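Local coordinates for protein arylalkylamine N-Acetyltransferase 2 (Aedes aegypti, PDB 4FD5) that probably transfers the acetyl group of acetyl-CoA to the amine of dopamine, and may also acylate serotonin from long-chain acyl-CoAs, as a GNAT-fold arylalkylamine N-acyltransferase, at residues Thr169-Thr172 with Ser176-Val179; Asn192-Leu197 with Gly201-Val206. All blocks are in the same frame, centred on the assembly; numbering follows the deposited sequence.

Contact 1: residues Thr169-Thr172 with Ser176-Val179; sequences TDAT and SQRV
Across 169-172 and 176-179 the backbones are nearest at Ala171 and Gln177, 5.9 Å between their CA atoms, where strand 166-171 passes through a short turn into helix 174-182. The methyl of Ala171 points at the helix and meets two side chains there: Ala171 CB lies 3.6 Å from Gln177 CG, and Ser176 OG approaches it equally closely. Gln177 keeps CG beside its backbone N (chi1 -72°) and runs extended from there, which carries its amide back alongside the strand end. Gln177 NE2 then donates to Ala171 O over 2.9 Å, the N-H...O angle being 156°. The oxygen lies in the plane of the amide, whereas the nitrogen sits well above the carbonyl plane. Lys213 O takes a second bond from NE2, so two backbone carbonyls fix the rotation of this buried amide. Farther back along the strand, water 1 donates to Thr169 OG1 at 2.8 Å and also hydrogen-bonds Ser176 OG, bridging strand and helix. In this GNAT fold, strand 166-171 runs between strands 129-138 and 213-220; its backbone pairs with Met217 and Lys215 of the latter, while Val179 packs helix 174-182 against helix 147-161.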
# COMPACT_ATOMS: atom_id res chain seq x y z
N THR A 169 -4.34 -5.74 3.00
CA THR A 169 -3.61 -4.48 2.92
C THR A 169 -2.86 -4.24 4.23
O THR A 169 -3.38 -4.53 5.31
CB THR A 169 -4.54 -3.29 2.57
OG1 THR A 169 -3.75 -2.13 2.26
CG2 THR A 169 -5.46 -2.96 3.73
N ASP A 170 -1.64 -3.72 4.14
CA ASP A 170 -0.87 -3.36 5.32
C ASP A 170 -0.99 -1.84 5.44
O ASP A 170 -0.20 -1.09 4.88
CB ASP A 170 0.59 -3.82 5.19
CG ASP A 170 0.72 -5.34 5.00
OD1 ASP A 170 -0.31 -6.07 5.10
OD2 ASP A 170 1.84 -5.82 4.72
N ALA A 171 -2.02 -1.42 6.18
CA ALA A 171 -2.47 -0.06 6.20
C ALA A 171 -1.75 0.69 7.30
O ALA A 171 -1.95 0.42 8.48
CB ALA A 171 -3.96 -0.01 6.42
N THR A 172 -0.90 1.63 6.89
CA THR A 172 -0.08 2.36 7.85
C THR A 172 -0.76 3.61 8.35
O THR A 172 -0.35 4.16 9.38
CB THR A 172 1.27 2.78 7.22
OG1 THR A 172 1.02 3.62 6.08
CG2 THR A 172 2.04 1.55 6.77
N SER A 176 -6.75 5.37 5.14
CA SER A 176 -6.92 4.15 4.36
C SER A 176 -7.54 3.05 5.23
O SER A 176 -8.35 2.25 4.76
CB SER A 176 -5.61 3.71 3.69
OG SER A 176 -4.79 2.94 4.56
N GLN A 177 -7.17 3.03 6.51
CA GLN A 177 -7.81 2.11 7.45
C GLN A 177 -9.32 2.32 7.49
O GLN A 177 -10.09 1.36 7.43
CB GLN A 177 -7.21 2.27 8.86
CG GLN A 177 -5.79 1.70 8.96
CD GLN A 177 -5.02 2.17 10.19
OE1 GLN A 177 -5.57 2.77 11.11
NE2 GLN A 177 -3.72 1.89 10.19
N ARG A 178 -9.75 3.58 7.60
CA ARG A 178 -11.20 3.85 7.63
C ARG A 178 -11.89 3.41 6.33
O ARG A 178 -12.97 2.80 6.36
CB ARG A 178 -11.48 5.33 7.90
CG ARG A 178 -12.97 5.65 7.99
CD ARG A 178 -13.20 7.08 8.49
NE ARG A 178 -12.64 7.31 9.82
CZ ARG A 178 -13.27 7.03 10.96
NH1 ARG A 178 -14.49 6.50 10.95
NH2 ARG A 178 -12.67 7.27 12.12
N VAL A 179 -11.25 3.68 5.20
CA VAL A 179 -11.82 3.27 3.91
C VAL A 179 -12.02 1.75 3.82
O VAL A 179 -13.13 1.25 3.55
CB VAL A 179 -10.98 3.76 2.72
CG1 VAL A 179 -11.52 3.19 1.40
CG2 VAL A 179 -10.99 5.27 2.67
O HOH W 1 -4.00 0.61 2.64

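Contact 2: residues Asn192-Leu197 with Gly201-Val206; sequences NYTDYL and GEQIFV
An irregular hairpin-like loop between strands 186-192 and 213-220, the last two strands of the GNAT-fold sheet in chain order, folds back on itself so that Tyr196 and Leu197 run beside Gln203 and Ile204. Its two arms share a single beta bridge, Leu197 with Gln203, and Ile204 N donates to Tyr196 O at 3.1 Å in a nearly straight bond (175°) lying in the carbonyl plane. Farther from the turn, water 2 sits between the two arms: it accepts from Phe205 N at 2.7 Å and lies within hydrogen-bonding distance of the carbonyl oxygens of Tyr193 and Tyr196.

On the side facing helix 103-116, Tyr196 CG stands anti to the backbone N (chi1 -177°), carrying the ring across the Ile204 side chain; Tyr196 CE2 touches Ile204 CD1 at 3.6 Å. The same ring has Phe205 CE2 at its edge, the two aromatic side chains running side by side. Ile204 CG2 covers one face of the Phe205 ring, off toward its rim. Leu111 of helix 103-116 touches both aromatic rings, and Tyr196 OH bonds Glu114 from that helix.

Leu197 and Gln203 also meet through a side chain, Leu197 CD2 resting on Gln203 CA at 3.6 Å. The Gln203 chain lies along Thr194 and against the 3-10 turn 193-195, with its CG 3.3 Å from Tyr193 O. Its amide is anchored within its own arm, Gln203 NE2 donating to Phe205 O at 2.8 Å.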
# COMPACT_ATOMS: atom_id res chain seq x y z
N ASN A 192 0.80 -0.21 17.72
CA ASN A 192 0.82 1.23 17.96
C ASN A 192 2.22 1.74 17.74
O ASN A 192 3.17 1.17 18.28
CB ASN A 192 0.42 1.55 19.40
CG ASN A 192 -1.04 1.24 19.69
OD1 ASN A 192 -1.93 1.62 18.93
ND2 ASN A 192 -1.29 0.56 20.80
N TYR A 193 2.35 2.81 16.97
CA TYR A 193 3.66 3.40 16.68
C TYR A 193 4.34 3.86 17.97
O TYR A 193 5.56 3.83 18.08
CB TYR A 193 3.52 4.55 15.69
CG TYR A 193 3.00 4.10 14.34
CD1 TYR A 193 3.58 3.02 13.69
CD2 TYR A 193 1.94 4.74 13.73
CE1 TYR A 193 3.12 2.60 12.46
CE2 TYR A 193 1.48 4.33 12.51
CZ TYR A 193 2.08 3.26 11.88
OH TYR A 193 1.62 2.83 10.66
N THR A 194 3.55 4.28 18.95
CA THR A 194 4.16 4.75 20.19
C THR A 194 4.75 3.61 21.01
O THR A 194 5.51 3.85 21.95
CB THR A 194 3.19 5.56 21.05
OG1 THR A 194 1.97 4.82 21.23
CG2 THR A 194 2.88 6.90 20.40
N ASP A 195 4.42 2.37 20.66
CA ASP A 195 4.90 1.21 21.40
C ASP A 195 6.04 0.49 20.69
O ASP A 195 6.56 -0.50 21.19
CB ASP A 195 3.76 0.19 21.63
CG ASP A 195 2.61 0.76 22.43
OD1 ASP A 195 2.82 1.66 23.27
OD2 ASP A 195 1.47 0.30 22.21
N TYR A 196 6.43 0.99 19.52
CA TYR A 196 7.44 0.31 18.72
C TYR A 196 8.78 1.03 18.87
O TYR A 196 9.00 2.08 18.25
CB TYR A 196 6.99 0.27 17.25
CG TYR A 196 7.92 -0.48 16.32
CD1 TYR A 196 8.20 -1.82 16.52
CD2 TYR A 196 8.51 0.16 15.23
CE1 TYR A 196 9.05 -2.51 15.68
CE2 TYR A 196 9.35 -0.52 14.37
CZ TYR A 196 9.62 -1.85 14.60
OH TYR A 196 10.46 -2.55 13.76
N LEU A 197 9.66 0.47 19.71
CA LEU A 197 10.92 1.13 20.12
C LEU A 197 12.18 0.33 19.73
O LEU A 197 12.13 -0.90 19.64
CB LEU A 197 10.91 1.36 21.64
CG LEU A 197 9.60 1.82 22.29
CD1 LEU A 197 9.75 1.91 23.81
CD2 LEU A 197 9.10 3.15 21.72
N GLY A 201 15.78 2.03 23.05
CA GLY A 201 14.61 2.53 23.76
C GLY A 201 13.78 3.70 23.26
O GLY A 201 12.84 4.11 23.94
N GLU A 202 14.08 4.26 22.09
CA GLU A 202 13.26 5.38 21.60
C GLU A 202 12.35 4.97 20.44
O GLU A 202 12.61 3.99 19.74
CB GLU A 202 14.11 6.59 21.20
CG GLU A 202 15.01 7.14 22.32
CD GLU A 202 14.48 8.40 22.99
OE1 GLU A 202 15.07 9.49 22.77
OE2 GLU A 202 13.50 8.31 23.77
N GLN A 203 11.30 5.75 20.24
CA GLN A 203 10.31 5.47 19.20
C GLN A 203 10.95 5.48 17.82
O GLN A 203 11.60 6.45 17.45
CB GLN A 203 9.23 6.53 19.26
CG GLN A 203 7.85 6.02 18.97
CD GLN A 203 6.77 7.07 19.12
OE1 GLN A 203 6.63 7.69 20.17
NE2 GLN A 203 6.01 7.28 18.06
N ILE A 204 10.74 4.41 17.05
CA ILE A 204 11.36 4.30 15.73
C ILE A 204 10.63 5.19 14.73
O ILE A 204 11.26 5.85 13.89
CB ILE A 204 11.42 2.84 15.23
CG1 ILE A 204 12.41 2.02 16.10
CG2 ILE A 204 11.83 2.79 13.76
CD1 ILE A 204 12.43 0.53 15.80
N PHE A 205 9.30 5.22 14.83
CA PHE A 205 8.47 6.06 13.97
C PHE A 205 7.65 7.02 14.81
O PHE A 205 6.69 6.62 15.47
CB PHE A 205 7.52 5.22 13.11
CG PHE A 205 8.22 4.30 12.17
CD1 PHE A 205 8.87 4.80 11.05
CD2 PHE A 205 8.22 2.94 12.39
CE1 PHE A 205 9.52 3.95 10.18
CE2 PHE A 205 8.88 2.08 11.52
CZ PHE A 205 9.53 2.58 10.42
N VAL A 206 8.03 8.30 14.79
CA VAL A 206 7.21 9.32 15.40
C VAL A 206 6.34 9.86 14.28
O VAL A 206 6.83 10.57 13.40
CB VAL A 206 8.07 10.46 16.00
CG1 VAL A 206 7.18 11.59 16.53
CG2 VAL A 206 8.98 9.93 17.09
O HOH W 2 7.71 3.53 16.30

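How the contacts relate
Contact 1 lies about 8 Å from the centre of the chain (centre to centre), where central strand 166-171 leads into helix 174-182; contact 2 is a largely peripheral loop, some 21 Å from the chain centre. Small side chains, a methyl and a hydroxyl, meet between strand and helix in the first, with one glutamine amide reaching a main-chain carbonyl. The second buries over three times as much surface, with aromatic and aliphatic side chains and the Gln203 chain contributing, yet several of its residues are exposed. Each employs a bridging water, between hydroxyls in contact 1 and among backbone groups in contact 2. They meet directly: Tyr193 OH probably hydrogen-bonds Thr172 O at 2.7 Å, tying the loop to the residue just past the strand end.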